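Long-range contact in zebrafish RNase5 (PDB 3LJE), which probably cleaves RNA as an angiogenin-like member of the pancreatic ribonuclease family: residues Arg58-Cys63 with Lys113-His118. Sequence-based numbering, arbitrary orientation.
Sequences RITTVC and KGWPVH
Cys63 and Pro116 meet across this contact, the sulfur SG lying 3.6 Å from Pro116 CA and also touching the ring at CB. SG stands anti to its own carbonyl carbon (chi1 -72°), which sets it against the main chain where Trp115 joins Pro116. Its disulfide to Cys111 calls for cysteine, and the bonded sulfur, with no proton to place, can lie against backbone. Cys63 CB rests 3.4 Å from Gly114 O. Gly114 has a positive phi of 89°, where a side chain would jam against the preceding carbonyl oxygen, so glycine fits this turn into the strand.

Thr60 crosses the Pro116 ring at about a right angle and sets both branches against its CD corner. OG1 lies 3.4 Å from Pro116 CD while hydrogen-bonded to Lys56 O, one turn back; CG2 sits 3.4 Å from Gly114 O and approaches the indole obliquely. Threonine thus supplies both hydroxyl and methyl, and proline a compact apolar ring with no N-H to satisfy. An alanine at Thr60 would probably leave Lys56 O without its hydroxyl mate and open a gap beside Pro116 CD and Gly114 O. No direct hydrogen bond joins the segments, but a water donates to both Thr60 O and Gly114 O (2.7 Å to the latter).

The Cys63–Cys111 disulfide ties segment 58-63 to strand 97-112, antiparallel partner of strand 115-119, consistent with the disulfide-braced pancreatic ribonuclease fold; Tyr11 and Phe14 of helix 8-18 and Leu109 also pack on Pro116.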
# COMPACT_ATOMS: atom_id res chain seq x y z
N ARG A 58 -13.51 0.51 2.05
CA ARG A 58 -13.77 0.13 0.68
C ARG A 58 -12.67 -0.83 0.20
O ARG A 58 -12.94 -1.76 -0.53
CB ARG A 58 -13.79 1.37 -0.25
CG ARG A 58 -14.51 0.93 -1.60
CD ARG A 58 -15.01 2.09 -2.48
NE ARG A 58 -13.84 2.75 -3.07
CZ ARG A 58 -13.37 2.42 -4.28
NH1 ARG A 58 -13.94 1.43 -5.06
NH2 ARG A 58 -12.35 3.11 -4.76
N ILE A 59 -11.44 -0.54 0.57
CA ILE A 59 -10.33 -1.41 0.12
C ILE A 59 -10.56 -2.81 0.75
O ILE A 59 -10.31 -3.83 0.07
CB ILE A 59 -9.00 -0.85 0.61
CG1 ILE A 59 -8.71 0.47 -0.16
CG2 ILE A 59 -7.81 -1.80 0.33
CD1 ILE A 59 -7.54 1.25 0.50
N THR A 60 -11.04 -2.84 1.99
CA THR A 60 -11.26 -4.15 2.66
C THR A 60 -12.28 -5.03 1.90
O THR A 60 -12.23 -6.28 1.98
CB THR A 60 -11.61 -3.87 4.15
OG1 THR A 60 -10.45 -3.27 4.74
CG2 THR A 60 -11.98 -5.18 4.96
N THR A 61 -13.22 -4.41 1.17
CA THR A 61 -14.19 -5.20 0.36
C THR A 61 -13.48 -6.07 -0.68
O THR A 61 -14.06 -7.05 -1.14
CB THR A 61 -15.25 -4.30 -0.43
OG1 THR A 61 -14.59 -3.49 -1.42
CG2 THR A 61 -16.04 -3.42 0.60
N VAL A 62 -12.25 -5.71 -1.06
CA VAL A 62 -11.51 -6.60 -1.99
C VAL A 62 -11.26 -7.97 -1.31
O VAL A 62 -11.18 -9.04 -2.00
CB VAL A 62 -10.17 -5.97 -2.41
CG1 VAL A 62 -9.36 -6.92 -3.39
CG2 VAL A 62 -10.52 -4.70 -3.21
N CYS A 63 -11.16 -7.95 0.01
CA CYS A 63 -10.92 -9.19 0.76
C CYS A 63 -12.28 -9.82 1.09
O CYS A 63 -12.34 -10.82 1.84
CB CYS A 63 -10.18 -8.91 2.08
SG CYS A 63 -8.45 -8.45 1.79
N LYS A 113 -8.42 -13.74 6.84
CA LYS A 113 -9.70 -13.73 7.55
C LYS A 113 -10.55 -12.49 7.23
O LYS A 113 -11.23 -11.99 8.12
CB LYS A 113 -9.48 -13.80 9.08
CG LYS A 113 -8.80 -15.16 9.62
CD LYS A 113 -8.38 -15.05 11.11
CE LYS A 113 -7.27 -16.02 11.54
NZ LYS A 113 -5.98 -15.92 10.64
N GLY A 114 -10.54 -12.05 5.96
CA GLY A 114 -11.33 -10.93 5.50
C GLY A 114 -10.61 -9.56 5.62
O GLY A 114 -11.22 -8.50 5.28
N TRP A 115 -9.38 -9.53 6.15
CA TRP A 115 -8.68 -8.19 6.30
C TRP A 115 -7.50 -8.09 5.39
O TRP A 115 -6.74 -9.07 5.22
CB TRP A 115 -8.14 -8.01 7.72
CG TRP A 115 -9.21 -8.13 8.74
CD1 TRP A 115 -9.60 -9.28 9.43
CD2 TRP A 115 -10.11 -7.11 9.10
NE1 TRP A 115 -10.72 -9.00 10.20
CE2 TRP A 115 -11.05 -7.68 10.02
CE3 TRP A 115 -10.23 -5.77 8.74
CZ2 TRP A 115 -12.10 -6.93 10.58
CZ3 TRP A 115 -11.25 -5.01 9.27
CH2 TRP A 115 -12.18 -5.59 10.19
N PRO A 116 -7.25 -6.89 4.82
CA PRO A 116 -6.08 -6.80 3.93
C PRO A 116 -4.75 -6.77 4.72
O PRO A 116 -4.62 -5.99 5.68
CB PRO A 116 -6.28 -5.48 3.17
CG PRO A 116 -7.14 -4.59 4.24
CD PRO A 116 -8.08 -5.66 4.88
N VAL A 117 -3.77 -7.57 4.29
CA VAL A 117 -2.48 -7.60 5.01
C VAL A 117 -1.31 -7.38 4.10
O VAL A 117 -0.15 -7.36 4.56
CB VAL A 117 -2.36 -9.04 5.71
CG1 VAL A 117 -3.41 -9.09 6.80
CG2 VAL A 117 -2.61 -10.17 4.63
N HIS A 118 -1.54 -7.26 2.77
CA HIS A 118 -0.41 -7.10 1.90
C HIS A 118 -0.89 -6.47 0.59
O HIS A 118 -2.01 -6.73 0.17
CB HIS A 118 0.19 -8.54 1.64
CG HIS A 118 1.19 -8.60 0.55
ND1 HIS A 118 2.50 -8.18 0.71
CD2 HIS A 118 1.09 -9.02 -0.75
CE1 HIS A 118 3.16 -8.33 -0.43
NE2 HIS A 118 2.33 -8.84 -1.33
O HOH W 1 -13.60 -8.31 3.97